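PDB 6TEQ: galactokinase, which probably phosphorylates galactose with ATP, as a GHMP-family galactokinase, and holds 2-deoxy-2-fluoro-galactose in its sugar pocket. Local coordinates for residues T20-F23 and V24-G28; A277-Q280 and F281-L284; A283-E286 and T287-L291; E306-R309 and V310-F313. All coordinates share one frame; numbering follows the deposited sequence. Where two conformers were deposited one is given.

Contact 1 of 4, residues T20-F23 and V24-G28; sequences TKLF and VDTYG
L22 O is gripped by two donors of T26, one turn further along helix 12-27. T26 OG1 donates to L22 O at 2.6 Å, and T26 N reaches the same oxygen from the opposite face of the carbonyl plane at 3.0 Å. The hydroxyl can fold back because OG1 stands anti to its own carbonyl carbon (chi1 -55°). In the next i to i+4 pair, F23 and Y27 form a T-shaped stack with ring planes 65° apart. Y27 points an edge at F23, its CD2 lying 3.4 Å above the centre of the F23 ring plane. An alanine in place of F23 would probably leave that Y27 edge without an aromatic face and open a gap beside P31. On the solvent side K21 NZ makes a 2.9 Å salt bridge to the syn lone pair of D25 OD2. The helix stops after Y27; G28 is the first residue outside helical angles, its positive phi favouring glycine. Y27 OH is hydrogen-bonded to A127 O, which ties the stack to strand 125-131. L22, T26 and Y27 rest on V79 of strand 75-80, T26 and Y27 also touch V87 of strand 86-91, and F23 touches D126 and A128 of strand 125-131.

Contact 2 of 4, residues A277-Q280 and F281-L284; sequences ADDQ and FQAL
D279 is the N-cap of helix 280-289, its carboxylate turned back over the first turn to meet Q282. D279 OD1 accepts from Q282 N at 3.0 Å, and the N-H comes from above the carboxylate plane, 64° out of it. With CG anti to the backbone N (chi1 -175°), the D279 carboxylate swings toward the helix and also lies against the Q282 side chain, OD2 approaching Q282 CB at 3.4 Å. The Q282 amide is turned 63° from the carboxylate and does not pair with it. The Q282 chain bends at the second torsion, so that NE2 runs along the helix to E286 OE2. In one of its two conformers Q280 NE2 bonds S275 O of helix 267-276. The first N-H groups of the helix have no preceding turn to serve as acceptor, and their partial positive charge would probably favour the ionised carboxylate. Behind the cap, the backbone bond from A283 N to D279 O (3.1 Å) begins the regular helical pattern, and L284 N continues it to Q280 O. The loop folds back over this turn at A277, where the methyls meet, A277 CB lying 3.8 Å from A283 CB.

Contact 3 of 4, residues A283-E286 and T287-L291; sequences ALKE and TLDAL
L284 and L288 pack one turn apart on the inner flank of helix 280-289, L284 CD1 meeting L288 CG at 3.8 Å. L288 is buried, its side chain continuing onto V300 and R301 of helix 294-318. Beside it T287 is wedged toward T270 and I274 of helix 267-276 and L262 of helix 247-262. Its hydroxyl has the backbone as its partner: T287 OG1 donates to A283 O at 3.0 Å, while T287 N binds the same oxygen at 3.1 Å from the other face of the carbonyl plane. The solvent side is charged instead, with K285 and D289. K285 bends at its second torsion (chi2 60°) and carries its ammonium over D289, where NZ meets the syn lone pair of OD1 in a salt bridge of 2.8 Å. The aliphatic part follows, K285 CE lying 3.3 Å from D289 OD2. Backbone and side chain thus link the same two residues, since D289 N also donates to K285 O at 2.9 Å. The chemistry is that of an amphipathic helix: apolar contacts and a backbone-satisfied hydroxyl face the neighbouring helices, while an i to i+4 ion pair lies along the outer surface.

Contact 4 of 4, residues E306-R309 and V310-F313; sequences EIER and VRSF
E308 and R311, an i to i+3 pair on the α-helix 294-318, meet with their carboxylate and guanidinium planes 41° apart, E308 OE2 lying at the guanidinium edge, near its plane. In this one of two R311 conformers the salt bridge is long and weak, R311 NE being 3.8 Å from E308 OE2, and the aliphatic arm is closer, R311 CD at 3.3 Å. The second guanidinium, that of R309, carries E306 N over one face and has the E306 carboxylate in plane at its edge. R309 grips it side-on: NE and NH2 both donate to E306 OE1 at 2.8 Å, NH2 on the anti lone pair of OE1, NE on the same anti side but 31° out of the carboxylate plane. A bend at the third torsion of R309 (chi3 -73°) folds the guanidinium back to E306. E306 OE2 accepts from S332 OG and from the backbone N of G45 and E46, so both oxygens of this buried carboxylate have partners. E306 is second-shell to the galactose-binding E46 and H47 and probably helps to position their loop. A leucine in place of R309 would probably leave E306 OE1 without the two donors that grip it, and the carboxylate without its opposite charge. The F313 ring meets that of F329 of helix 322-338, nearly parallel to it, and I307, V310 and R311 touch L54 of strand 54-70. E308 OE1 is bound to S275 OG, while a water donates to E308 OE2 at 2.8 Å and lies 2.7 Å from S312 OG, bridging the two side chains.

The four contacts follow the chain in order, contacts 2 and 3 overlapping at A283 and L284, and each is local to a helix or its cap. Contact 1, on helix 12-27, lies on the opposite side of the molecule's centre from the others, with centres about 60 Å from contact 2 and about 46 Å from contact 4. Contacts 2 and 3, centres about 10 Å apart, follow helix 280-289 from its N-cap to near its far end. Helix 294-318 comes next and carries contact 4, whose nearest atoms are about 4 Å from contact 2, without touching. Contact 4 borders the galactose pocket and contact 1 lies near S80, an ADP-binding residue, its L22 side chain about 6 Å away; contacts 2 and 3 lie away from these sites.

Contact 1 of 4, residues T20-F23 and V24-G28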
ATOM      1  N   THR A  20     -12.468   6.721  19.694  1.00 16.88           N
ATOM      2  CA  THR A  20     -12.714   6.649  21.165  1.00 18.19           C
ATOM      3  C   THR A  20     -14.208   6.450  21.416  1.00 16.91           C
ATOM      4  O   THR A  20     -14.559   5.592  22.174  1.00 16.75           O
ATOM      5  CB  THR A  20     -12.164   7.858  21.896  1.00 19.35           C
ATOM      6  OG1 THR A  20     -10.754   7.965  21.665  1.00 20.82           O
ATOM      7  CG2 THR A  20     -12.419   7.713  23.377  1.00 18.85           C
ATOM      8  N   LYS A  21     -15.056   7.237  20.763  1.00 18.01           N
ATOM      9  CA  LYS A  21     -16.513   7.137  20.930  1.00 18.15           C
ATOM     10  C   LYS A  21     -16.988   5.726  20.512  1.00 17.28           C
ATOM     11  O   LYS A  21     -17.841   5.129  21.199  1.00 16.42           O
ATOM     12  CB  LYS A  21     -17.194   8.263  20.134  1.00 23.86           C
ATOM     13  CG  LYS A  21     -18.729   8.232  20.118  1.00 28.32           C
ATOM     14  CD  LYS A  21     -19.321   9.523  19.655  1.00 33.83           C
ATOM     15  CE  LYS A  21     -20.830   9.545  19.392  1.00 46.46           C
ATOM     16  NZ  LYS A  21     -21.595   8.502  20.105  1.00 38.77           N
ATOM     17  N   LEU A  22     -16.529   5.183  19.385  1.00 17.34           N
ATOM     18  CA  LEU A  22     -16.990   3.853  18.962  1.00 18.92           C
ATOM     19  C   LEU A  22     -16.548   2.828  20.015  1.00 17.55           C
ATOM     20  O   LEU A  22     -17.278   1.864  20.318  1.00 18.76           O
ATOM     21  CB  LEU A  22     -16.433   3.517  17.585  1.00 19.07           C
ATOM     22  CG  LEU A  22     -16.791   2.152  17.040  1.00 16.30           C
ATOM     23  CD1 LEU A  22     -18.283   2.014  16.872  1.00 21.46           C
ATOM     24  CD2 LEU A  22     -16.152   1.938  15.684  1.00 19.70           C
ATOM     25  N   PHE A  23     -15.369   3.017  20.549  1.00 16.61           N
ATOM     26  CA  PHE A  23     -14.835   2.076  21.568  1.00 18.03           C
ATOM     27  C   PHE A  23     -15.730   2.146  22.825  1.00 16.37           C
ATOM     28  O   PHE A  23     -16.189   1.091  23.289  1.00 17.51           O
ATOM     29  CB  PHE A  23     -13.397   2.440  21.938  1.00 17.52           C
ATOM     30  CG  PHE A  23     -12.768   1.406  22.823  1.00 15.69           C
ATOM     31  CD1 PHE A  23     -13.091   1.385  24.185  1.00 16.88           C
ATOM     32  CD2 PHE A  23     -11.940   0.442  22.292  1.00 14.91           C
ATOM     33  CE1 PHE A  23     -12.533   0.421  24.981  1.00 15.33           C
ATOM     34  CE2 PHE A  23     -11.365  -0.532  23.095  1.00 17.45           C
ATOM     35  CZ  PHE A  23     -11.675  -0.536  24.437  1.00 17.28           C
ATOM     36  N   VAL A  24     -16.044   3.345  23.307  1.00 15.62           N
ATOM     37  CA  VAL A  24     -16.824   3.538  24.571  1.00 18.18           C
ATOM     38  C   VAL A  24     -18.248   3.064  24.302  1.00 21.76           C
ATOM     39  O   VAL A  24     -18.800   2.318  25.161  1.00 20.72           O
ATOM     40  CB  VAL A  24     -16.737   4.997  25.072  1.00 20.84           C
ATOM     41  CG1 VAL A  24     -17.741   5.299  26.187  1.00 20.59           C
ATOM     42  CG2 VAL A  24     -15.335   5.329  25.592  1.00 22.41           C
ATOM     43  N   ASP A  25     -18.840   3.418  23.151  1.00 21.51           N
ATOM     44  CA  ASP A  25     -20.200   2.947  22.752  1.00 22.35           C
ATOM     45  C   ASP A  25     -20.298   1.405  22.682  1.00 19.40           C
ATOM     46  O   ASP A  25     -21.391   0.801  22.869  1.00 21.64           O
ATOM     47  CB  ASP A  25     -20.572   3.564  21.398  1.00 24.38           C
ATOM     48  CG  ASP A  25     -20.902   5.033  21.561  1.00 22.96           C
ATOM     49  OD1 ASP A  25     -20.969   5.492  22.744  1.00 33.57           O
ATOM     50  OD2 ASP A  25     -21.072   5.702  20.531  1.00 24.87           O
ATOM     51  N   THR A  26     -19.239   0.745  22.287  1.00 17.45           N
ATOM     52  CA  THR A  26     -19.263  -0.697  21.998  1.00 18.47           C
ATOM     53  C   THR A  26     -18.917  -1.463  23.286  1.00 19.18           C
ATOM     54  O   THR A  26     -19.587  -2.487  23.535  1.00 17.88           O
ATOM     55  CB  THR A  26     -18.309  -1.056  20.870  1.00 17.27           C
ATOM     56  OG1 THR A  26     -18.553  -0.316  19.688  1.00 18.31           O
ATOM     57  CG2 THR A  26     -18.393  -2.535  20.585  1.00 17.32           C
ATOM     58  N   TYR A  27     -17.865  -1.035  24.001  1.00 16.42           N
ATOM     59  CA  TYR A  27     -17.239  -1.820  25.095  1.00 16.70           C
ATOM     60  C   TYR A  27     -17.411  -1.208  26.476  1.00 16.17           C
ATOM     61  O   TYR A  27     -17.160  -1.945  27.426  1.00 19.91           O
ATOM     62  CB  TYR A  27     -15.734  -1.964  24.838  1.00 16.02           C
ATOM     63  CG  TYR A  27     -15.399  -2.535  23.497  1.00 14.83           C
ATOM     64  CD1 TYR A  27     -15.916  -3.748  23.110  1.00 16.14           C
ATOM     65  CD2 TYR A  27     -14.596  -1.885  22.579  1.00 15.01           C
ATOM     66  CE1 TYR A  27     -15.630  -4.332  21.887  1.00 18.00           C
ATOM     67  CE2 TYR A  27     -14.321  -2.447  21.328  1.00 15.64           C
ATOM     68  CZ  TYR A  27     -14.848  -3.665  20.958  1.00 15.41           C
ATOM     69  OH  TYR A  27     -14.591  -4.319  19.772  1.00 15.56           O
ATOM     70  N   GLY A  28     -17.956  -0.001  26.573  1.00 17.44           N
ATOM     71  CA  GLY A  28     -18.222   0.780  27.794  1.00 19.99           C
ATOM     72  C   GLY A  28     -16.972   1.315  28.426  1.00 16.58           C
ATOM     73  O   GLY A  28     -16.959   2.494  28.785  1.00 20.22           O
TER

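Contact 2 of 4, residues A277-Q280 and F281-L284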
ATOM      1  N   ALA A 277      24.769  -4.134 -17.340  1.00 20.17           N
ATOM      2  CA  ALA A 277      25.304  -4.439 -18.682  1.00 20.59           C
ATOM      3  C   ALA A 277      25.505  -3.156 -19.473  1.00 20.52           C
ATOM      4  O   ALA A 277      24.632  -2.243 -19.395  1.00 19.88           O
ATOM      5  CB  ALA A 277      24.417  -5.372 -19.476  1.00 17.91           C
ATOM      6  N   ASP A 278      26.513  -3.174 -20.373  1.00 18.89           N
ATOM      7  CA  ASP A 278      26.647  -1.997 -21.262  1.00 23.02           C
ATOM      8  C   ASP A 278      25.468  -1.912 -22.243  1.00 16.79           C
ATOM      9  O   ASP A 278      24.864  -0.807 -22.416  1.00 21.16           O
ATOM     10  CB  ASP A 278      27.927  -2.067 -22.048  1.00 27.57           C
ATOM     11  CG  ASP A 278      29.176  -1.729 -21.258  1.00 31.24           C
ATOM     12  OD1 ASP A 278      29.097  -1.014 -20.279  1.00 31.56           O
ATOM     13  OD2 ASP A 278      30.166  -2.110 -21.707  1.00 40.59           O
ATOM     14  N   ASP A 279      25.108  -3.053 -22.782  1.00 16.09           N
ATOM     15  CA  ASP A 279      24.039  -3.190 -23.798  1.00 16.76           C
ATOM     16  C   ASP A 279      22.864  -3.828 -23.043  1.00 16.24           C
ATOM     17  O   ASP A 279      22.763  -5.011 -22.984  1.00 14.81           O
ATOM     18  CB  ASP A 279      24.509  -4.071 -24.953  1.00 17.06           C
ATOM     19  CG  ASP A 279      23.527  -4.169 -26.112  1.00 18.89           C
ATOM     20  OD1 ASP A 279      22.355  -3.812 -25.917  1.00 19.50           O
ATOM     21  OD2 ASP A 279      23.958  -4.617 -27.205  1.00 17.95           O
ATOM     22  N   GLN A 280      22.027  -2.985 -22.447  0.50 15.21           N
ATOM     23  CA  GLN A 280      20.907  -3.447 -21.591  0.50 14.68           C
ATOM     24  C   GLN A 280      19.881  -4.163 -22.477  0.50 14.38           C
ATOM     25  O   GLN A 280      19.226  -5.115 -21.998  0.50 15.93           O
ATOM     26  CB  GLN A 280      20.260  -2.246 -20.918  0.50 15.67           C
ATOM     27  CG  GLN A 280      21.160  -1.553 -19.902  0.50 13.50           C
ATOM     28  CD  GLN A 280      20.562  -0.354 -19.203  0.50 15.01           C
ATOM     29  OE1 GLN A 280      19.684   0.349 -19.721  0.50 16.75           O
ATOM     30  NE2 GLN A 280      21.049  -0.090 -17.993  0.50 17.76           N
ATOM     31  N   PHE A 281      19.689  -3.689 -23.714  1.00 15.13           N
ATOM     32  CA  PHE A 281      18.787  -4.382 -24.695  1.00 14.41           C
ATOM     33  C   PHE A 281      19.202  -5.816 -24.919  1.00 16.49           C
ATOM     34  O   PHE A 281      18.369  -6.772 -24.911  1.00 15.03           O
ATOM     35  CB  PHE A 281      18.677  -3.617 -26.011  1.00 15.29           C
ATOM     36  CG  PHE A 281      18.317  -2.170 -25.827  1.00 14.72           C
ATOM     37  CD1 PHE A 281      17.098  -1.774 -25.296  1.00 16.84           C
ATOM     38  CD2 PHE A 281      19.188  -1.198 -26.284  1.00 18.67           C
ATOM     39  CE1 PHE A 281      16.791  -0.433 -25.134  1.00 16.84           C
ATOM     40  CE2 PHE A 281      18.890   0.133 -26.136  1.00 16.55           C
ATOM     41  CZ  PHE A 281      17.685   0.504 -25.614  1.00 16.38           C
ATOM     42  N   GLN A 282      20.474  -5.975 -25.127  1.00 15.11           N
ATOM     43  CA  GLN A 282      20.979  -7.333 -25.419  1.00 13.83           C
ATOM     44  C   GLN A 282      20.839  -8.170 -24.130  1.00 15.52           C
ATOM     45  O   GLN A 282      20.461  -9.333 -24.232  1.00 15.54           O
ATOM     46  CB  GLN A 282      22.393  -7.339 -25.903  1.00 12.99           C
ATOM     47  CG  GLN A 282      22.875  -8.723 -26.271  1.00 14.10           C
ATOM     48  CD  GLN A 282      22.148  -9.346 -27.426  1.00 13.67           C
ATOM     49  OE1 GLN A 282      21.533  -8.664 -28.229  1.00 15.94           O
ATOM     50  NE2 GLN A 282      22.265 -10.655 -27.539  1.00 17.77           N
ATOM     51  N   ALA A 283      21.111  -7.615 -22.948  1.00 15.14           N
ATOM     52  CA  ALA A 283      21.030  -8.402 -21.677  1.00 13.49           C
ATOM     53  C   ALA A 283      19.583  -8.834 -21.456  1.00 14.30           C
ATOM     54  O   ALA A 283      19.305  -9.991 -21.120  1.00 15.55           O
ATOM     55  CB  ALA A 283      21.577  -7.629 -20.516  1.00 15.08           C
ATOM     56  N   LEU A 284      18.641  -7.961 -21.759  1.00 11.98           N
ATOM     57  CA  LEU A 284      17.210  -8.285 -21.604  1.00 14.68           C
ATOM     58  C   LEU A 284      16.884  -9.405 -22.621  1.00 13.38           C
ATOM     59  O   LEU A 284      16.219 -10.345 -22.276  1.00 15.22           O
ATOM     60  CB  LEU A 284      16.359  -7.043 -21.764  1.00 13.57           C
ATOM     61  CG  LEU A 284      14.846  -7.283 -21.715  1.00 16.35           C
ATOM     62  CD1 LEU A 284      14.429  -7.876 -20.403  1.00 13.94           C
ATOM     63  CD2 LEU A 284      14.044  -6.046 -22.074  1.00 18.82           C
TER

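Contact 3 of 4, residues A283-E286 and T287-L291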
ATOM      1  N   ALA A 283      21.111  -7.615 -22.948  1.00 15.14           N
ATOM      2  CA  ALA A 283      21.030  -8.402 -21.677  1.00 13.49           C
ATOM      3  C   ALA A 283      19.583  -8.834 -21.456  1.00 14.30           C
ATOM      4  O   ALA A 283      19.305  -9.991 -21.120  1.00 15.55           O
ATOM      5  CB  ALA A 283      21.577  -7.629 -20.516  1.00 15.08           C
ATOM      6  N   LEU A 284      18.641  -7.961 -21.759  1.00 11.98           N
ATOM      7  CA  LEU A 284      17.210  -8.285 -21.604  1.00 14.68           C
ATOM      8  C   LEU A 284      16.884  -9.405 -22.621  1.00 13.38           C
ATOM      9  O   LEU A 284      16.219 -10.345 -22.276  1.00 15.22           O
ATOM     10  CB  LEU A 284      16.359  -7.043 -21.764  1.00 13.57           C
ATOM     11  CG  LEU A 284      14.846  -7.283 -21.715  1.00 16.35           C
ATOM     12  CD1 LEU A 284      14.429  -7.876 -20.403  1.00 13.94           C
ATOM     13  CD2 LEU A 284      14.044  -6.046 -22.074  1.00 18.82           C
ATOM     14  N   LYS A 285      17.244  -9.205 -23.886  1.00 15.85           N
ATOM     15  CA  LYS A 285      16.942 -10.192 -24.934  1.00 15.10           C
ATOM     16  C   LYS A 285      17.413 -11.591 -24.499  1.00 14.81           C
ATOM     17  O   LYS A 285      16.692 -12.534 -24.671  1.00 16.19           O
ATOM     18  CB  LYS A 285      17.573  -9.724 -26.249  1.00 17.01           C
ATOM     19  CG  LYS A 285      17.592 -10.739 -27.385  1.00 15.32           C
ATOM     20  CD  LYS A 285      16.233 -11.183 -27.761  1.00 17.46           C
ATOM     21  CE  LYS A 285      16.334 -11.985 -29.027  1.00 18.72           C
ATOM     22  NZ  LYS A 285      15.177 -12.861 -29.264  1.00 18.65           N
ATOM     23  N   GLU A 286      18.606 -11.687 -23.958  1.00 15.25           N
ATOM     24  CA  GLU A 286      19.185 -13.006 -23.622  1.00 16.67           C
ATOM     25  C   GLU A 286      18.371 -13.577 -22.468  1.00 17.52           C
ATOM     26  O   GLU A 286      18.234 -14.817 -22.395  1.00 20.02           O
ATOM     27  CB  GLU A 286      20.668 -12.918 -23.342  1.00 16.78           C
ATOM     28  CG  GLU A 286      21.466 -12.594 -24.607  1.00 17.86           C
ATOM     29  CD  GLU A 286      22.939 -12.343 -24.369  1.00 24.28           C
ATOM     30  OE1 GLU A 286      23.345 -12.339 -23.199  1.00 27.46           O
ATOM     31  OE2 GLU A 286      23.639 -12.084 -25.345  1.00 21.98           O
ATOM     32  N   THR A 287      17.900 -12.729 -21.563  1.00 16.70           N
ATOM     33  CA  THR A 287      17.084 -13.211 -20.444  1.00 17.15           C
ATOM     34  C   THR A 287      15.759 -13.699 -20.984  1.00 17.72           C
ATOM     35  O   THR A 287      15.371 -14.792 -20.652  1.00 16.24           O
ATOM     36  CB  THR A 287      16.845 -12.105 -19.422  1.00 15.48           C
ATOM     37  OG1 THR A 287      18.115 -11.629 -18.971  1.00 18.48           O
ATOM     38  CG2 THR A 287      15.935 -12.577 -18.323  1.00 17.91           C
ATOM     39  N   LEU A 288      15.076 -12.895 -21.788  1.00 15.58           N
ATOM     40  CA  LEU A 288      13.720 -13.314 -22.223  1.00 18.78           C
ATOM     41  C   LEU A 288      13.838 -14.548 -23.125  1.00 15.33           C
ATOM     42  O   LEU A 288      12.895 -15.348 -23.102  1.00 16.73           O
ATOM     43  CB  LEU A 288      13.035 -12.164 -22.935  1.00 16.11           C
ATOM     44  CG  LEU A 288      12.873 -10.907 -22.127  1.00 16.36           C
ATOM     45  CD1 LEU A 288      12.069  -9.873 -22.893  1.00 19.01           C
ATOM     46  CD2 LEU A 288      12.275 -11.203 -20.764  1.00 21.09           C
ATOM     47  N   ASP A 289      14.969 -14.735 -23.837  1.00 15.28           N
ATOM     48  CA  ASP A 289      15.160 -15.960 -24.679  1.00 17.75           C
ATOM     49  C   ASP A 289      15.146 -17.255 -23.848  1.00 17.42           C
ATOM     50  O   ASP A 289      14.772 -18.311 -24.411  1.00 20.09           O
ATOM     51  CB  ASP A 289      16.400 -15.840 -25.559  1.00 19.26           C
ATOM     52  CG  ASP A 289      16.205 -15.014 -26.824  1.00 19.44           C
ATOM     53  OD1 ASP A 289      15.019 -14.665 -27.194  1.00 19.29           O
ATOM     54  OD2 ASP A 289      17.258 -14.738 -27.444  1.00 21.58           O
ATOM     55  N   ALA A 290      15.489 -17.165 -22.575  1.00 18.50           N
ATOM     56  CA  ALA A 290      15.551 -18.295 -21.637  1.00 21.52           C
ATOM     57  C   ALA A 290      14.151 -18.652 -21.069  1.00 18.91           C
ATOM     58  O   ALA A 290      14.017 -19.717 -20.415  1.00 22.94           O
ATOM     59  CB  ALA A 290      16.554 -17.963 -20.551  1.00 23.86           C
ATOM     60  N   LEU A 291      13.139 -17.840 -21.369  1.00 19.06           N
ATOM     61  CA  LEU A 291      11.736 -18.005 -20.945  1.00 17.43           C
ATOM     62  C   LEU A 291      10.883 -18.370 -22.145  1.00 21.63           C
ATOM     63  O   LEU A 291      10.479 -17.513 -22.905  1.00 27.79           O
ATOM     64  CB  LEU A 291      11.249 -16.698 -20.312  1.00 18.09           C
ATOM     65  CG  LEU A 291      12.077 -16.092 -19.177  1.00 19.08           C
ATOM     66  CD1 LEU A 291      11.525 -14.712 -18.786  1.00 18.89           C
ATOM     67  CD2 LEU A 291      12.147 -17.005 -17.949  1.00 20.08           C
TER

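Contact 4 of 4, residues E306-R309 and V310-F313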
ATOM      1  N   GLU A 306      10.732  -1.893 -14.606  1.00 11.09           N
ATOM      2  CA  GLU A 306      10.106  -1.100 -13.521  1.00 11.80           C
ATOM      3  C   GLU A 306      11.179  -0.832 -12.474  1.00  8.81           C
ATOM      4  O   GLU A 306      11.172   0.297 -11.875  1.00 12.61           O
ATOM      5  CB  GLU A 306       8.907  -1.859 -12.934  1.00 11.92           C
ATOM      6  CG  GLU A 306       8.128  -1.071 -11.928  1.00 11.60           C
ATOM      7  CD  GLU A 306       7.224   0.007 -12.474  1.00 13.10           C
ATOM      8  OE1 GLU A 306       7.289   0.313 -13.693  1.00 13.30           O
ATOM      9  OE2 GLU A 306       6.518   0.561 -11.641  1.00 11.67           O
ATOM     10  N   ILE A 307      11.986  -1.810 -12.109  1.00 12.53           N
ATOM     11  CA  ILE A 307      13.016  -1.594 -11.071  1.00 12.14           C
ATOM     12  C   ILE A 307      13.923  -0.446 -11.536  1.00 11.57           C
ATOM     13  O   ILE A 307      14.196   0.488 -10.724  1.00 12.49           O
ATOM     14  CB  ILE A 307      13.789  -2.882 -10.749  1.00 14.01           C
ATOM     15  CG1 ILE A 307      12.891  -3.950 -10.092  1.00 12.27           C
ATOM     16  CG2 ILE A 307      14.990  -2.585  -9.880  1.00 14.57           C
ATOM     17  CD1 ILE A 307      13.499  -5.340  -9.950  1.00 15.03           C
ATOM     18  N   GLU A 308      14.327  -0.452 -12.803  1.00 13.06           N
ATOM     19  CA  GLU A 308      15.193   0.620 -13.295  1.00 13.52           C
ATOM     20  C   GLU A 308      14.422   1.945 -13.293  1.00 12.26           C
ATOM     21  O   GLU A 308      14.998   2.991 -12.952  1.00 14.53           O
ATOM     22  CB  GLU A 308      15.712   0.343 -14.707  1.00 13.95           C
ATOM     23  CG  GLU A 308      16.903   1.220 -14.987  1.00 16.26           C
ATOM     24  CD  GLU A 308      18.170   0.878 -14.202  1.00 21.35           C
ATOM     25  OE1 GLU A 308      18.692  -0.159 -14.390  1.00 27.95           O
ATOM     26  OE2 GLU A 308      18.618   1.669 -13.406  1.00 29.27           O
ATOM     27  N   ARG A 309      13.129   1.954 -13.642  1.00 12.31           N
ATOM     28  CA  ARG A 309      12.353   3.192 -13.604  1.00 11.84           C
ATOM     29  C   ARG A 309      12.394   3.782 -12.207  1.00  9.86           C
ATOM     30  O   ARG A 309      12.294   5.032 -12.090  1.00 10.25           O
ATOM     31  CB  ARG A 309      10.923   2.959 -14.076  1.00 11.81           C
ATOM     32  CG  ARG A 309      10.830   2.821 -15.585  1.00 12.26           C
ATOM     33  CD  ARG A 309       9.405   2.829 -16.083  1.00 12.77           C
ATOM     34  NE  ARG A 309       8.730   1.567 -15.759  1.00 13.11           N
ATOM     35  CZ  ARG A 309       8.752   0.493 -16.553  1.00 11.06           C
ATOM     36  NH1 ARG A 309       9.303   0.578 -17.750  1.00 13.01           N
ATOM     37  NH2 ARG A 309       8.077  -0.588 -16.218  1.00 12.50           N
ATOM     38  N   VAL A 310      12.386   2.981 -11.158  1.00 10.36           N
ATOM     39  CA  VAL A 310      12.432   3.575  -9.806  1.00 10.64           C
ATOM     40  C   VAL A 310      13.702   4.427  -9.687  1.00 10.34           C
ATOM     41  O   VAL A 310      13.650   5.537  -9.152  1.00 11.50           O
ATOM     42  CB  VAL A 310      12.296   2.560  -8.683  1.00 12.14           C
ATOM     43  CG1 VAL A 310      12.401   3.241  -7.340  1.00 12.43           C
ATOM     44  CG2 VAL A 310      10.989   1.756  -8.748  1.00 13.20           C
ATOM     45  N   ARG A 311      14.850   3.820  -9.958  0.50 12.50           N
ATOM     46  CA  ARG A 311      16.127   4.577  -9.915  0.50 11.04           C
ATOM     47  C   ARG A 311      15.957   5.862 -10.739  0.50 10.65           C
ATOM     48  O   ARG A 311      16.232   6.970 -10.220  0.50 10.59           O
ATOM     49  CB  ARG A 311      17.278   3.746 -10.477  0.50 14.33           C
ATOM     50  CG  ARG A 311      17.477   2.419  -9.762  0.50 12.97           C
ATOM     51  CD  ARG A 311      18.821   1.811 -10.112  0.50 16.54           C
ATOM     52  NE  ARG A 311      18.901   0.365  -9.805  0.50 15.07           N
ATOM     53  CZ  ARG A 311      19.276  -0.107  -8.659  0.50 18.94           C
ATOM     54  NH1 ARG A 311      19.656   0.747  -7.719  0.50 22.42           N
ATOM     55  NH2 ARG A 311      19.317  -1.425  -8.472  0.50 19.29           N
ATOM     56  N   SER A 312      15.463   5.727 -11.964  1.00 12.27           N
ATOM     57  CA  SER A 312      15.308   6.877 -12.887  1.00 12.29           C
ATOM     58  C   SER A 312      14.446   7.983 -12.253  1.00 10.67           C
ATOM     59  O   SER A 312      14.737   9.162 -12.449  1.00 12.72           O
ATOM     60  CB  SER A 312      14.803   6.462 -14.187  1.00 12.53           C
ATOM     61  OG  SER A 312      15.797   5.619 -14.809  1.00 15.66           O
ATOM     62  N   PHE A 313      13.372   7.571 -11.566  1.00 11.91           N
ATOM     63  CA  PHE A 313      12.459   8.527 -10.990  1.00 11.07           C
ATOM     64  C   PHE A 313      13.154   9.279  -9.859  1.00 10.33           C
ATOM     65  O   PHE A 313      12.921  10.466  -9.703  1.00 11.08           O
ATOM     66  CB  PHE A 313      11.177   7.811 -10.543  1.00 11.17           C
ATOM     67  CG  PHE A 313      10.147   8.781 -10.066  1.00 12.36           C
ATOM     68  CD1 PHE A 313       9.156   9.259 -10.897  1.00 11.87           C
ATOM     69  CD2 PHE A 313      10.158   9.200  -8.764  1.00 12.72           C
ATOM     70  CE1 PHE A 313       8.180  10.130 -10.439  1.00 11.57           C
ATOM     71  CE2 PHE A 313       9.216  10.112  -8.324  1.00 12.32           C
ATOM     72  CZ  PHE A 313       8.239  10.587  -9.159  1.00 12.83           C
TER
HETATM   73  O   HOH W   1      18.013   4.345 -13.895  1.00 27.29           O